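Side-chain contacts in NADH dehydrogenase, putative (Plasmodium falciparum, PDB 5JWC), which probably oxidises NADH and passes the electrons through its bound FAD to ubiquinone, as a membrane-associated type II NADH dehydrogenase of the malaria parasite: residues A[509-512]-A[513-517]; A[250-253]-A[254-258]. All blocks are in the same frame, centred on the assembly; numbering follows the deposited sequence.

Interaction 1: residues A[509-512]-A[513-517]; sequences FIKT and KWYGR. With TRT (fragment of triton X-100), chain I; 4W0 (5-fluoro-3-methyl-2-{4-[4-(trifluoromethoxy)benzyl]phenyl}quinolin-4(1H)-one), chain M.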
ATOM      1  N   PHE A 509      16.634  -2.503   1.026  1.00 31.73           N
ATOM      2  CA  PHE A 509      17.626  -3.456   0.535  1.00 34.23           C
ATOM      3  C   PHE A 509      17.998  -4.466   1.618  1.00 36.64           C
ATOM      4  O   PHE A 509      18.150  -5.649   1.323  1.00 35.41           O
ATOM      5  CB  PHE A 509      18.853  -2.725  -0.020  1.00 34.91           C
ATOM      6  CG  PHE A 509      18.649  -2.236  -1.432  1.00 40.54           C
ATOM      7  CD1 PHE A 509      18.392  -3.148  -2.452  1.00 43.86           C
ATOM      8  CD2 PHE A 509      18.689  -0.883  -1.741  1.00 38.52           C
ATOM      9  CE1 PHE A 509      18.177  -2.726  -3.747  1.00 39.47           C
ATOM     10  CE2 PHE A 509      18.493  -0.457  -3.021  1.00 38.08           C
ATOM     11  CZ  PHE A 509      18.232  -1.381  -4.036  1.00 41.24           C
ATOM     12  N   ILE A 510      18.120  -4.018   2.865  1.00 30.86           N
ATOM     13  CA  ILE A 510      18.263  -4.956   3.977  1.00 34.16           C
ATOM     14  C   ILE A 510      17.077  -5.927   4.030  1.00 36.99           C
ATOM     15  O   ILE A 510      17.260  -7.141   4.147  1.00 35.55           O
ATOM     16  CB  ILE A 510      18.364  -4.251   5.336  1.00 31.49           C
ATOM     17  CG1 ILE A 510      19.574  -3.315   5.366  1.00 35.45           C
ATOM     18  CG2 ILE A 510      18.463  -5.289   6.467  1.00 36.07           C
ATOM     19  CD1 ILE A 510      20.879  -4.030   5.163  1.00 40.57           C
ATOM     20  N   LYS A 511      15.865  -5.381   3.939  1.00 34.68           N
ATOM     21  CA  LYS A 511      14.653  -6.180   4.037  1.00 32.56           C
ATOM     22  C   LYS A 511      14.613  -7.262   2.966  1.00 35.54           C
ATOM     23  O   LYS A 511      14.311  -8.424   3.237  1.00 33.60           O
ATOM     24  CB  LYS A 511      13.415  -5.279   3.930  1.00 35.31           C
ATOM     25  CG  LYS A 511      12.066  -6.009   4.108  1.00 37.18           C
ATOM     26  CD  LYS A 511      11.490  -6.549   2.783  1.00 38.51           C
ATOM     27  CE  LYS A 511      10.255  -7.439   3.033  1.00 39.53           C
ATOM     28  NZ  LYS A 511       9.100  -6.642   3.565  1.00 35.11           N
ATOM     29  N   THR A 512      14.888  -6.851   1.739  1.00 33.66           N
ATOM     30  CA  THR A 512      14.842  -7.734   0.587  1.00 35.94           C
ATOM     31  C   THR A 512      15.921  -8.811   0.682  1.00 39.73           C
ATOM     32  O   THR A 512      15.672  -9.973   0.375  1.00 36.14           O
ATOM     33  CB  THR A 512      14.983  -6.921  -0.699  1.00 36.05           C
ATOM     34  OG1 THR A 512      13.762  -6.204  -0.904  1.00 45.67           O
ATOM     35  CG2 THR A 512      15.210  -7.803  -1.882  1.00 50.61           C
ATOM     36  N   LYS A 513      17.109  -8.442   1.149  1.00 36.91           N
ATOM     37  CA  LYS A 513      18.163  -9.442   1.316  1.00 39.85           C
ATOM     38  C   LYS A 513      17.835 -10.507   2.377  1.00 38.45           C
ATOM     39  O   LYS A 513      18.100 -11.692   2.190  1.00 39.57           O
ATOM     40  CB  LYS A 513      19.471  -8.768   1.682  1.00 37.13           C
ATOM     41  CG  LYS A 513      20.663  -9.728   1.639  1.00 44.46           C
ATOM     42  CD  LYS A 513      21.954  -9.005   1.990  1.00 49.24           C
ATOM     43  CE  LYS A 513      23.142  -9.961   2.066  1.00 57.53           C
ATOM     44  NZ  LYS A 513      24.396  -9.196   2.348  1.00 61.12           N
ATOM     45  N   TRP A 514      17.282 -10.078   3.503  1.00 36.71           N
ATOM     46  CA  TRP A 514      17.042 -10.986   4.615  1.00 35.23           C
ATOM     47  C   TRP A 514      15.740 -11.758   4.518  1.00 35.62           C
ATOM     48  O   TRP A 514      15.686 -12.903   4.929  1.00 35.27           O
ATOM     49  CB  TRP A 514      17.041 -10.225   5.947  1.00 40.30           C
ATOM     50  CG  TRP A 514      18.369  -9.688   6.369  1.00 44.16           C
ATOM     51  CD1 TRP A 514      19.548  -9.772   5.688  1.00 43.01           C
ATOM     52  CD2 TRP A 514      18.649  -8.962   7.575  1.00 47.81           C
ATOM     53  NE1 TRP A 514      20.551  -9.155   6.402  1.00 48.34           N
ATOM     54  CE2 TRP A 514      20.023  -8.647   7.563  1.00 48.13           C
ATOM     55  CE3 TRP A 514      17.871  -8.553   8.669  1.00 50.44           C
ATOM     56  CZ2 TRP A 514      20.635  -7.940   8.601  1.00 52.24           C
ATOM     57  CZ3 TRP A 514      18.483  -7.850   9.704  1.00 47.47           C
ATOM     58  CH2 TRP A 514      19.849  -7.551   9.659  1.00 51.11           C
ATOM     59  N   TYR A 515      14.681 -11.126   4.014  1.00 31.39           N
ATOM     60  CA  TYR A 515      13.356 -11.746   4.053  1.00 30.90           C
ATOM     61  C   TYR A 515      12.730 -11.915   2.677  1.00 32.58           C
ATOM     62  O   TYR A 515      11.698 -12.548   2.559  1.00 33.11           O
ATOM     63  CB  TYR A 515      12.414 -10.928   4.962  1.00 31.85           C
ATOM     64  CG  TYR A 515      13.014 -10.654   6.330  1.00 34.15           C
ATOM     65  CD1 TYR A 515      13.155 -11.678   7.263  1.00 34.92           C
ATOM     66  CD2 TYR A 515      13.452  -9.391   6.681  1.00 33.85           C
ATOM     67  CE1 TYR A 515      13.718 -11.445   8.503  1.00 33.15           C
ATOM     68  CE2 TYR A 515      14.020  -9.149   7.933  1.00 35.62           C
ATOM     69  CZ  TYR A 515      14.142 -10.178   8.831  1.00 35.30           C
ATOM     70  OH  TYR A 515      14.708  -9.935  10.058  1.00 39.50           O
ATOM     71  N   GLY A 516      13.352 -11.353   1.643  1.00 32.67           N
ATOM     72  CA  GLY A 516      12.836 -11.448   0.282  1.00 34.15           C
ATOM     73  C   GLY A 516      11.739 -10.436  -0.034  1.00 34.90           C
ATOM     74  O   GLY A 516      11.245  -9.754   0.854  1.00 32.94           O
ATOM     75  N   ARG A 517      11.358 -10.341  -1.304  1.00 29.70           N
ATOM     76  CA  ARG A 517      10.277  -9.455  -1.705  1.00 30.76           C
ATOM     77  C   ARG A 517       8.919  -9.958  -1.200  1.00 32.25           C
ATOM     78  O   ARG A 517       8.703 -11.156  -1.071  1.00 31.31           O
ATOM     79  CB  ARG A 517      10.273  -9.281  -3.225  1.00 31.63           C
ATOM     80  CG  ARG A 517      11.472  -8.465  -3.716  1.00 36.25           C
ATOM     81  CD  ARG A 517      11.559  -8.490  -5.225  1.00 41.25           C
ATOM     82  NE  ARG A 517      12.283  -9.663  -5.637  1.00 49.19           N
ATOM     83  CZ  ARG A 517      13.463  -9.643  -6.238  1.00 40.20           C
ATOM     84  NH1 ARG A 517      14.039 -10.788  -6.548  1.00 35.00           N
ATOM     85  NH2 ARG A 517      14.038  -8.488  -6.554  1.00 41.83           N
TER
HETATM   86  O21 TRT I 607      18.260 -14.603   8.326  1.00 63.07           O
HETATM   87  C20 TRT I 607      16.976 -14.089   8.609  1.00 57.15           C
HETATM   88  C19 TRT I 607      17.130 -12.765   9.359  1.00 51.79           C
HETATM   89  O18 TRT I 607      16.182 -12.739  10.465  1.00 50.17           O
HETATM   90  C17 TRT I 607      16.672 -13.366  11.646  1.00 56.46           C
HETATM   91  C16 TRT I 607      16.835 -12.276  12.767  1.00 58.44           C
HETATM   92  O15 TRT I 607      15.976 -11.156  12.395  1.00 54.60           O
HETATM   93  C12 TRT I 607      15.870 -10.080  13.348  1.00 51.45           C
HETATM   94  C13 TRT I 607      16.628 -10.078  14.550  1.00 54.51           C
HETATM   95  C14 TRT I 607      16.494  -9.020  15.456  1.00 55.07           C
HETATM   96  C11 TRT I 607      14.999  -9.023  13.068  1.00 47.95           C
HETATM   97  C10 TRT I 607      14.871  -7.957  13.972  1.00 48.87           C
HETATM   98  C9  TRT I 607      15.615  -7.960  15.168  1.00 53.99           C
HETATM   99  C6  TRT I 607      15.466  -6.768  16.110  1.00 55.92           C
HETATM  100  C8  TRT I 607      14.081  -6.881  16.770  1.00 54.73           C
HETATM  101  C7  TRT I 607      16.531  -6.766  17.210  1.00 54.97           C
HETATM  102  C5  TRT I 607      15.539  -5.428  15.270  1.00 51.25           C
HETATM  103  C1  TRT I 607      16.833  -5.038  14.404  1.00 58.94           C
HETATM  104  C2  TRT I 607      16.343  -4.448  13.078  1.00 52.86           C
HETATM  105  C4  TRT I 607      17.866  -6.131  14.064  1.00 57.41           C
HETATM  106  C3  TRT I 607      17.583  -3.946  15.149  1.00 54.94           C
HETATM  107  C1  4W0 M 611      17.854  -2.712  -8.663  1.00 42.38           C
HETATM  108  C2  4W0 M 611      17.559  -4.083  -8.571  1.00 45.85           C
HETATM  109  C3  4W0 M 611      18.450  -4.955  -7.924  1.00 44.24           C
HETATM  110  C4  4W0 M 611      19.649  -4.477  -7.365  1.00 44.64           C
HETATM  111  C5  4W0 M 611      19.944  -3.110  -7.454  1.00 45.01           C
HETATM  112  C6  4W0 M 611      19.059  -2.230  -8.093  1.00 41.15           C
HETATM  113  O1  4W0 M 611      19.022 -16.845 -10.832  1.00 72.17           O
HETATM  114  C7  4W0 M 611      20.594  -5.422  -6.672  1.00 51.25           C
HETATM  115  C8  4W0 M 611      20.279  -6.839  -6.599  1.00 52.67           C
HETATM  116  C9  4W0 M 611      19.014  -7.328  -7.192  1.00 43.26           C
HETATM  117  C10 4W0 M 611      18.578  -8.776  -7.216  1.00 43.97           C
HETATM  118  C11 4W0 M 611      19.342  -9.729  -7.892  1.00 45.23           C
HETATM  119  C12 4W0 M 611      18.934 -11.056  -7.965  1.00 43.97           C
HETATM  120  C13 4W0 M 611      17.736 -11.391  -7.373  1.00 40.83           C
HETATM  121  C14 4W0 M 611      16.965 -10.458  -6.737  1.00 38.84           C
HETATM  122  C15 4W0 M 611      17.368  -9.142  -6.662  1.00 49.86           C
HETATM  123  O2  4W0 M 611      21.624  -5.014  -6.179  1.00 53.58           O
HETATM  124  N   4W0 M 611      18.126  -6.403  -7.846  1.00 45.34           N
HETATM  125  C16 4W0 M 611      17.152 -12.772  -7.356  1.00 48.43           C
HETATM  126  C17 4W0 M 611      17.659 -13.816  -8.313  1.00 53.22           C
HETATM  127  C18 4W0 M 611      17.676 -13.588  -9.682  1.00 55.48           C
HETATM  128  C19 4W0 M 611      18.140 -14.596 -10.525  1.00 60.22           C
HETATM  129  C20 4W0 M 611      18.545 -15.823  -9.988  1.00 64.38           C
HETATM  130  C21 4W0 M 611      18.511 -16.047  -8.616  1.00 55.44           C
HETATM  131  C22 4W0 M 611      18.059 -15.043  -7.782  1.00 53.62           C
HETATM  132  C23 4W0 M 611      21.242  -7.770  -5.899  1.00 52.46           C
HETATM  133  F1  4W0 M 611      21.076  -2.648  -6.920  1.00 47.98           F
HETATM  134  C24 4W0 M 611      20.391 -16.789 -11.153  1.00 79.06           C
HETATM  135  F2  4W0 M 611      20.606 -15.684 -11.872  1.00 80.96           F
HETATM  136  F3  4W0 M 611      20.723 -17.863 -11.888  1.00 86.94           F
HETATM  137  F4  4W0 M 611      21.102 -16.758 -10.016  1.00 75.16           F

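Interaction 2: residues A[250-253]-A[254-258]; sequences KENF and HNLNI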
ATOM      1  N   LYS A 250      21.004  -7.439 -24.288  1.00 32.83           N
ATOM      2  CA  LYS A 250      20.325  -8.514 -25.019  1.00 32.01           C
ATOM      3  C   LYS A 250      20.881  -9.876 -24.610  1.00 36.51           C
ATOM      4  O   LYS A 250      20.150 -10.857 -24.463  1.00 36.44           O
ATOM      5  CB  LYS A 250      20.500  -8.342 -26.538  1.00 36.04           C
ATOM      6  CG  LYS A 250      20.024  -9.560 -27.346  1.00 37.08           C
ATOM      7  CD  LYS A 250      19.830  -9.234 -28.829  1.00 44.38           C
ATOM      8  CE  LYS A 250      18.949  -8.024 -29.066  1.00 41.10           C
ATOM      9  NZ  LYS A 250      18.829  -7.737 -30.530  1.00 44.41           N
ATOM     10  N   GLU A 251      22.196  -9.925 -24.442  1.00 34.22           N
ATOM     11  CA  GLU A 251      22.868 -11.139 -24.021  1.00 37.21           C
ATOM     12  C   GLU A 251      22.489 -11.536 -22.594  1.00 38.61           C
ATOM     13  O   GLU A 251      22.284 -12.718 -22.304  1.00 35.07           O
ATOM     14  CB  GLU A 251      24.368 -10.943 -24.165  1.00 43.46           C
ATOM     15  CG  GLU A 251      25.245 -11.972 -23.516  1.00 50.20           C
ATOM     16  CD  GLU A 251      26.709 -11.593 -23.675  1.00 62.33           C
ATOM     17  OE1 GLU A 251      27.461 -11.616 -22.668  1.00 60.67           O
ATOM     18  OE2 GLU A 251      27.088 -11.237 -24.820  1.00 67.96           O
ATOM     19  N   ASN A 252      22.397 -10.555 -21.702  1.00 37.06           N
ATOM     20  CA  ASN A 252      21.994 -10.851 -20.337  1.00 33.30           C
ATOM     21  C   ASN A 252      20.549 -11.392 -20.341  1.00 35.02           C
ATOM     22  O   ASN A 252      20.240 -12.357 -19.645  1.00 33.93           O
ATOM     23  CB  ASN A 252      22.124  -9.610 -19.449  1.00 34.36           C
ATOM     24  CG  ASN A 252      22.236  -9.957 -17.977  1.00 36.72           C
ATOM     25  OD1 ASN A 252      22.953 -10.888 -17.607  1.00 37.10           O
ATOM     26  ND2 ASN A 252      21.507  -9.223 -17.127  1.00 31.72           N
ATOM     27  N   PHE A 253      19.680 -10.787 -21.152  1.00 33.03           N
ATOM     28  CA  PHE A 253      18.289 -11.232 -21.246  1.00 32.52           C
ATOM     29  C   PHE A 253      18.203 -12.661 -21.816  1.00 37.17           C
ATOM     30  O   PHE A 253      17.482 -13.492 -21.270  1.00 35.77           O
ATOM     31  CB  PHE A 253      17.445 -10.251 -22.085  1.00 29.37           C
ATOM     32  CG  PHE A 253      16.931  -9.044 -21.300  1.00 31.56           C
ATOM     33  CD1 PHE A 253      17.506  -8.683 -20.081  1.00 29.85           C
ATOM     34  CD2 PHE A 253      15.862  -8.299 -21.770  1.00 27.93           C
ATOM     35  CE1 PHE A 253      17.020  -7.585 -19.345  1.00 29.08           C
ATOM     36  CE2 PHE A 253      15.363  -7.193 -21.046  1.00 27.67           C
ATOM     37  CZ  PHE A 253      15.948  -6.844 -19.831  1.00 28.22           C
ATOM     38  N   HIS A 254      18.935 -12.946 -22.896  1.00 37.00           N
ATOM     39  CA  HIS A 254      19.045 -14.330 -23.406  1.00 36.84           C
ATOM     40  C   HIS A 254      19.444 -15.307 -22.319  1.00 37.80           C
ATOM     41  O   HIS A 254      18.783 -16.325 -22.109  1.00 40.44           O
ATOM     42  CB  HIS A 254      20.060 -14.419 -24.547  1.00 37.50           C
ATOM     43  CG  HIS A 254      19.597 -13.833 -25.824  1.00 37.75           C
ATOM     44  ND1 HIS A 254      18.237 -13.659 -26.120  1.00 43.80           N
ATOM     45  CD2 HIS A 254      20.245 -13.357 -26.903  1.00 39.90           C
ATOM     46  CE1 HIS A 254      18.110 -13.119 -27.294  1.00 45.22           C
ATOM     47  NE2 HIS A 254      19.332 -12.914 -27.813  1.00 45.19           N
ATOM     48  N   ASN A 255      20.523 -14.989 -21.612  1.00 39.94           N
ATOM     49  CA  ASN A 255      20.999 -15.843 -20.534  1.00 39.54           C
ATOM     50  C   ASN A 255      19.950 -16.034 -19.440  1.00 44.93           C
ATOM     51  O   ASN A 255      19.967 -17.045 -18.743  1.00 43.80           O
ATOM     52  CB  ASN A 255      22.294 -15.281 -19.933  1.00 44.20           C
ATOM     53  CG  ASN A 255      23.458 -15.242 -20.948  1.00 56.65           C
ATOM     54  OD1 ASN A 255      23.320 -15.668 -22.106  1.00 52.41           O
ATOM     55  ND2 ASN A 255      24.602 -14.704 -20.515  1.00 52.82           N
ATOM     56  N   LEU A 256      19.024 -15.081 -19.299  1.00 40.70           N
ATOM     57  CA  LEU A 256      17.941 -15.233 -18.323  1.00 39.11           C
ATOM     58  C   LEU A 256      16.699 -15.873 -18.955  1.00 39.04           C
ATOM     59  O   LEU A 256      15.671 -16.032 -18.294  1.00 38.80           O
ATOM     60  CB  LEU A 256      17.552 -13.884 -17.712  1.00 36.90           C
ATOM     61  CG  LEU A 256      18.510 -13.330 -16.660  1.00 42.71           C
ATOM     62  CD1 LEU A 256      18.320 -11.830 -16.492  1.00 38.30           C
ATOM     63  CD2 LEU A 256      18.331 -14.078 -15.327  1.00 46.02           C
ATOM     64  N   ASN A 257      16.804 -16.228 -20.235  1.00 40.55           N
ATOM     65  CA  ASN A 257      15.717 -16.882 -20.976  1.00 40.34           C
ATOM     66  C   ASN A 257      14.494 -15.988 -21.144  1.00 36.15           C
ATOM     67  O   ASN A 257      13.357 -16.460 -21.281  1.00 32.38           O
ATOM     68  CB  ASN A 257      15.343 -18.218 -20.316  1.00 43.12           C
ATOM     69  CG  ASN A 257      16.495 -19.201 -20.348  1.00 46.23           C
ATOM     70  OD1 ASN A 257      16.984 -19.639 -19.308  1.00 56.56           O
ATOM     71  ND2 ASN A 257      16.972 -19.511 -21.552  1.00 54.61           N
ATOM     72  N   ILE A 258      14.752 -14.685 -21.177  1.00 34.49           N
ATOM     73  CA  ILE A 258      13.755 -13.713 -21.598  1.00 30.26           C
ATOM     74  C   ILE A 258      13.649 -13.747 -23.118  1.00 31.52           C
ATOM     75  O   ILE A 258      14.673 -13.782 -23.797  1.00 34.77           O
ATOM     76  CB  ILE A 258      14.144 -12.288 -21.123  1.00 31.68           C
ATOM     77  CG1 ILE A 258      14.026 -12.180 -19.597  1.00 32.13           C
ATOM     78  CG2 ILE A 258      13.295 -11.233 -21.819  1.00 27.68           C
ATOM     79  CD1 ILE A 258      14.887 -11.079 -18.989  1.00 31.45           C
TER

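Interaction 1: residues A[509-512]-A[513-517]
Ile-510 and Trp-514, one helical turn apart, run side by side, and the isoleucine methyl CG2 sits over the centre of the six-membered indole ring, a CH-pi contact of 3.8 Å from CG2 to the centroid and 8° off the ring normal. A chi1 of -60° sets CG1 beside the backbone N of Ile-510 and leaves CG2 anti to it, over the indole. The Tyr-515 hydroxyl donates a 2.9 Å hydrogen bond to O15 of the bound detergent fragment. At the other end of the segment Arg-517 brings NH1 to 3.0 Å from C14 of the quinolone inhibitor, near the plane of the guanidinium, while Glu-214 holds the same group by a salt bridge. Behind these contacts lies the helix backbone. Lys-513 N, Trp-514 N and Tyr-515 N each bond four residues back, and Gly-516, with positive phi, closes the helix through a 3.0 Å bond from its N to Thr-512 O, the donor lying well above the carbonyl plane. Lys-511 NZ is hydrogen-bonded to NE2 of His-504 of the second subunit. Ile-510 and Tyr-515 of helix 499-515 also pack on that subunit, and just beyond the helix end Arg-517 touches helix 198-218.

Interaction 2: residues A[250-253]-A[254-258]
Lys-250 lies alongside His-254, its methylene CG 3.5 Å from the imidazole NE2, and both side chains point the same way. The imidazole is also set over the backbone, with Lys-250 O above one ring face and 3.3 Å from His-254 CG; that same oxygen accepts a nearly straight bond from His-254 N (172°). The lysine bends at chi3 (-52°), and its NZ ends on Asn-235 O and Thr-262 OG1, apart from the histidine. One residue on, Glu-251 and Asn-255 repeat the side-by-side pattern more loosely, CG to ND2 being 4.1 Å, and Glu-251 O takes the bond from Asn-255 N. Asn-252 turns its amide to another part of the chain, where ND2 donates to the carbonyls of Ile-464 and Gly-465, while its own O receives a weak hydrogen bond from Leu-256 N. The regular pattern gives way here: a Schellman motif follows the last turn of helix 243-255, Asn-257 with positive phi turning the chain of the beta-alpha-beta unit toward strand 259-262. Phe-253 carries the closure: its O accepts Ile-258 N at 3.0 Å, reaching back five residues, and Asn-257 N bonds to His-254 O at 2.7 Å within the turn. The reversal brings Ile-258 back against the helix, and its CD1 settles over one face of the Phe-253 ring, 3.8 Å from the centroid and offset toward the rim. Both Phe-253 and Ile-258 also touch Thr-204 of helix 198-218, and the ring rests on Val-260 as well.

How the interactions relate
Both interactions show how a helix finishes, each with a residue of positive phi and an aliphatic group laid over an aromatic face, yet they differ in order: in 250-258 the CH-pi pair spans the turn, whereas in 509-517 it lies within the helix before it. Their centres are 24 Å apart and their nearest atoms about 10 Å, without touching. Helix 198-218 touches both, meeting Arg-517 from interaction 1 and Phe-253, Leu-256 and Ile-258 from interaction 2. One inhibitor molecule joins them: its middle phenyl ring meets Arg-517, and its trifluoromethoxy end comes within about 4 Å of the Leu-256 side chain.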